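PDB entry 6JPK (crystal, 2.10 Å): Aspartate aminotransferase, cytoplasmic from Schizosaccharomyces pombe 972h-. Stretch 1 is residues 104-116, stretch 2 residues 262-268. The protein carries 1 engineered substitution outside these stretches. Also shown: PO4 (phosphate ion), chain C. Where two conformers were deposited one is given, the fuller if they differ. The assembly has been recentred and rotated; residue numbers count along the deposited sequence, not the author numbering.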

# COMPACT_ATOMS: atom_id res chain seq x y z
N GLN A 104 10.94 -1.67 -0.39
CA GLN A 104 9.89 -1.80 -1.40
C GLN A 104 8.65 -1.09 -0.89
O GLN A 104 8.28 -1.22 0.28
N SER A 105 8.03 -0.30 -1.76
CA SER A 105 6.94 0.59 -1.39
C SER A 105 5.76 0.38 -2.32
O SER A 105 5.86 -0.27 -3.37
N VAL A 106 4.62 0.96 -1.94
CA VAL A 106 3.44 0.96 -2.78
C VAL A 106 3.68 2.01 -3.86
O VAL A 106 3.15 3.13 -3.78
N SER A 107 4.52 1.66 -4.83
CA SER A 107 4.92 2.50 -5.96
C SER A 107 5.59 3.79 -5.51
O SER A 107 6.06 3.89 -4.36
N GLY A 108 5.68 4.77 -6.41
CA GLY A 108 6.39 6.00 -6.10
C GLY A 108 5.73 6.81 -5.00
O GLY A 108 6.41 7.42 -4.17
N THR A 109 4.39 6.83 -4.98
CA THR A 109 3.71 7.63 -3.95
C THR A 109 4.01 7.08 -2.56
O THR A 109 4.31 7.84 -1.63
N GLY A 110 3.93 5.75 -2.40
CA GLY A 110 4.27 5.14 -1.13
C GLY A 110 5.73 5.33 -0.75
O GLY A 110 6.04 5.47 0.44
N ALA A 111 6.64 5.33 -1.73
CA ALA A 111 8.03 5.66 -1.42
C ALA A 111 8.15 7.09 -0.88
O ALA A 111 8.85 7.33 0.10
N ASN A 112 7.46 8.04 -1.52
CA ASN A 112 7.47 9.41 -1.03
C ASN A 112 6.87 9.49 0.37
O ASN A 112 7.36 10.25 1.22
N PHE A 113 5.82 8.71 0.64
CA PHE A 113 5.22 8.73 1.97
C PHE A 113 6.21 8.22 3.00
O PHE A 113 6.35 8.80 4.09
N LEU A 114 6.93 7.15 2.67
CA LEU A 114 7.94 6.61 3.58
C LEU A 114 9.02 7.64 3.87
O LEU A 114 9.38 7.87 5.03
N ALA A 115 9.59 8.23 2.82
CA ALA A 115 10.68 9.17 3.02
C ALA A 115 10.21 10.36 3.84
O ALA A 115 10.91 10.80 4.77
N ALA A 116 9.02 10.88 3.53
CA ALA A 116 8.52 12.06 4.22
C ALA A 116 8.20 11.76 5.68
O ALA A 116 8.51 12.57 6.56
N GLU A 262 -0.24 -2.28 -10.22
CA GLU A 262 0.36 -3.25 -9.32
C GLU A 262 1.17 -2.60 -8.20
O GLU A 262 1.52 -3.29 -7.25
N ARG A 263 1.46 -1.30 -8.30
CA ARG A 263 2.07 -0.51 -7.23
C ARG A 263 3.47 -1.01 -6.86
O ARG A 263 3.74 -1.44 -5.73
N THR A 264 4.39 -0.92 -7.83
CA THR A 264 5.76 -1.40 -7.65
C THR A 264 6.71 -0.21 -7.59
O THR A 264 6.90 0.51 -8.59
N GLY A 265 7.32 -0.00 -6.43
CA GLY A 265 8.24 1.10 -6.21
C GLY A 265 9.21 0.76 -5.10
O GLY A 265 9.13 -0.31 -4.48
N CYS A 266 10.14 1.68 -4.86
CA CYS A 266 11.14 1.47 -3.82
C CYS A 266 11.61 2.81 -3.29
O CYS A 266 11.83 3.74 -4.07
N MET A 267 11.75 2.92 -1.97
CA MET A 267 12.40 4.08 -1.36
C MET A 267 13.82 3.69 -0.98
O MET A 267 14.05 2.59 -0.47
N HIS A 268 14.77 4.59 -1.22
CA HIS A 268 16.17 4.33 -0.89
C HIS A 268 16.72 5.49 -0.07
O HIS A 268 16.49 6.65 -0.40

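The two stretches meet in a short antiparallel pairing, after which stretch 1 turns into a helix. Ser105 N donates to Gly265 O (2.9 Å, 172°), while the return bond from Gly265 N to Ser105 O is weak (3.4 Å, 131°). Gln104 (t, t) and Cys266 (t) share one face of this pairing, with Gln104 N 3.9 Å from Cys266 SG. Ser105 lies on the other face, and its p rotamer (57°) lets OG donate to Ser107 O at 2.9 Å; Cys266 N, 3.2 Å from the same OG, has too poor an angle to bond. Gly265 has no side chain where the chain passes close at Ser107: an ideal CB on Gly265 would lie 2.4 Å from Ser107 C, a clash.

Arg263 folds through three m torsions (-44°, -53°, -65°), its CB 3.5 Å from Val106 CG1. Ser107 CB covers one face of the guanidinium, 3.3 Å from Arg263 NH2. Phosphate O1 and Thr109 OG1 lie at the edge, near the plane. Arg263 NH1 donates to phosphate O1 (2.8 Å) and Arg263 NH2 to phosphate O3 (2.9 Å). Ser107, off-rotamer at -146°, donates from OG to phosphate O2 at a very short 2.4 Å and accepts from water 1 (2.9 Å), which accepts from Thr264 N (2.8 Å).

Farther along, Met267 points toward the helix. The backbone places Met267 CB 3.8 Å from Ala111 CB; its t, off-well, p torsions carry the thioether on, with Met267 SD 3.8 Å from Ala115 CB.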

# COMPACT_ATOMS: atom_id res chain seq x y z
CB GLN A 104 9.60 -3.27 -1.68
CG GLN A 104 8.48 -3.51 -2.68
CD GLN A 104 8.18 -4.99 -2.86
OE1 GLN A 104 9.05 -5.85 -2.61
NE2 GLN A 104 6.96 -5.29 -3.28
CB SER A 105 7.40 2.05 -1.44
OG SER A 105 7.89 2.37 -2.73
CB VAL A 106 2.16 1.24 -1.97
CG1 VAL A 106 0.92 1.13 -2.86
CG2 VAL A 106 2.06 0.29 -0.79
CB SER A 107 3.71 2.81 -6.85
OG SER A 107 4.10 2.91 -8.22
CB THR A 109 2.21 7.66 -4.21
OG1 THR A 109 1.98 8.21 -5.50
CG2 THR A 109 1.51 8.53 -3.16
CB ALA A 111 8.91 5.47 -2.65
CB ASN A 112 6.70 10.32 -2.00
CG ASN A 112 7.56 10.77 -3.20
OD1 ASN A 112 8.34 11.71 -3.09
ND2 ASN A 112 7.40 10.10 -4.34
CB PHE A 113 3.93 7.91 1.98
CG PHE A 113 3.28 7.84 3.34
CD1 PHE A 113 3.52 6.76 4.18
CD2 PHE A 113 2.47 8.86 3.78
CE1 PHE A 113 2.95 6.70 5.45
CE2 PHE A 113 1.88 8.81 5.04
CZ PHE A 113 2.12 7.73 5.87
CB LEU A 114 8.59 5.36 2.98
CG LEU A 114 8.16 3.97 3.44
CD1 LEU A 114 9.02 2.93 2.73
CD2 LEU A 114 8.29 3.85 4.95
CB ALA A 115 11.24 9.63 1.67
CB ALA A 116 7.29 12.62 3.51
CB GLU A 262 1.23 -4.25 -10.09
CG GLU A 262 0.59 -4.76 -11.41
CD GLU A 262 -0.77 -5.46 -11.23
OE1 GLU A 262 -1.20 -5.73 -10.07
OE2 GLU A 262 -1.44 -5.74 -12.27
CB ARG A 263 1.16 -0.48 -5.99
CG ARG A 263 -0.32 -0.24 -6.26
CD ARG A 263 -0.57 1.00 -7.09
NE ARG A 263 -0.19 2.25 -6.41
CZ ARG A 263 0.43 3.26 -7.02
NH1 ARG A 263 0.73 4.36 -6.36
NH2 ARG A 263 0.79 3.15 -8.30
CB THR A 264 6.14 -2.37 -8.77
OG1 THR A 264 5.16 -3.42 -8.84
CG2 THR A 264 7.50 -2.98 -8.52
CB CYS A 266 12.32 0.66 -4.37
SG CYS A 266 13.28 -0.16 -3.09
CB MET A 267 11.64 4.58 -0.12
CG MET A 267 12.06 5.98 0.36
SD MET A 267 12.59 6.08 2.11
CE MET A 267 14.21 5.36 2.05
CB HIS A 268 17.05 4.17 -2.15
CG HIS A 268 16.51 3.20 -3.15
ND1 HIS A 268 16.84 1.86 -3.14
CD2 HIS A 268 15.68 3.37 -4.20
CE1 HIS A 268 16.23 1.25 -4.13
NE2 HIS A 268 15.52 2.15 -4.80
P PO4 C . 3.11 6.11 -8.59
O1 PO4 C . 2.62 6.24 -7.17
O2 PO4 C . 4.34 5.23 -8.68
O3 PO4 C . 1.98 5.52 -9.41
O4 PO4 C . 3.48 7.45 -9.19
O HOH W 1 3.42 0.67 -9.94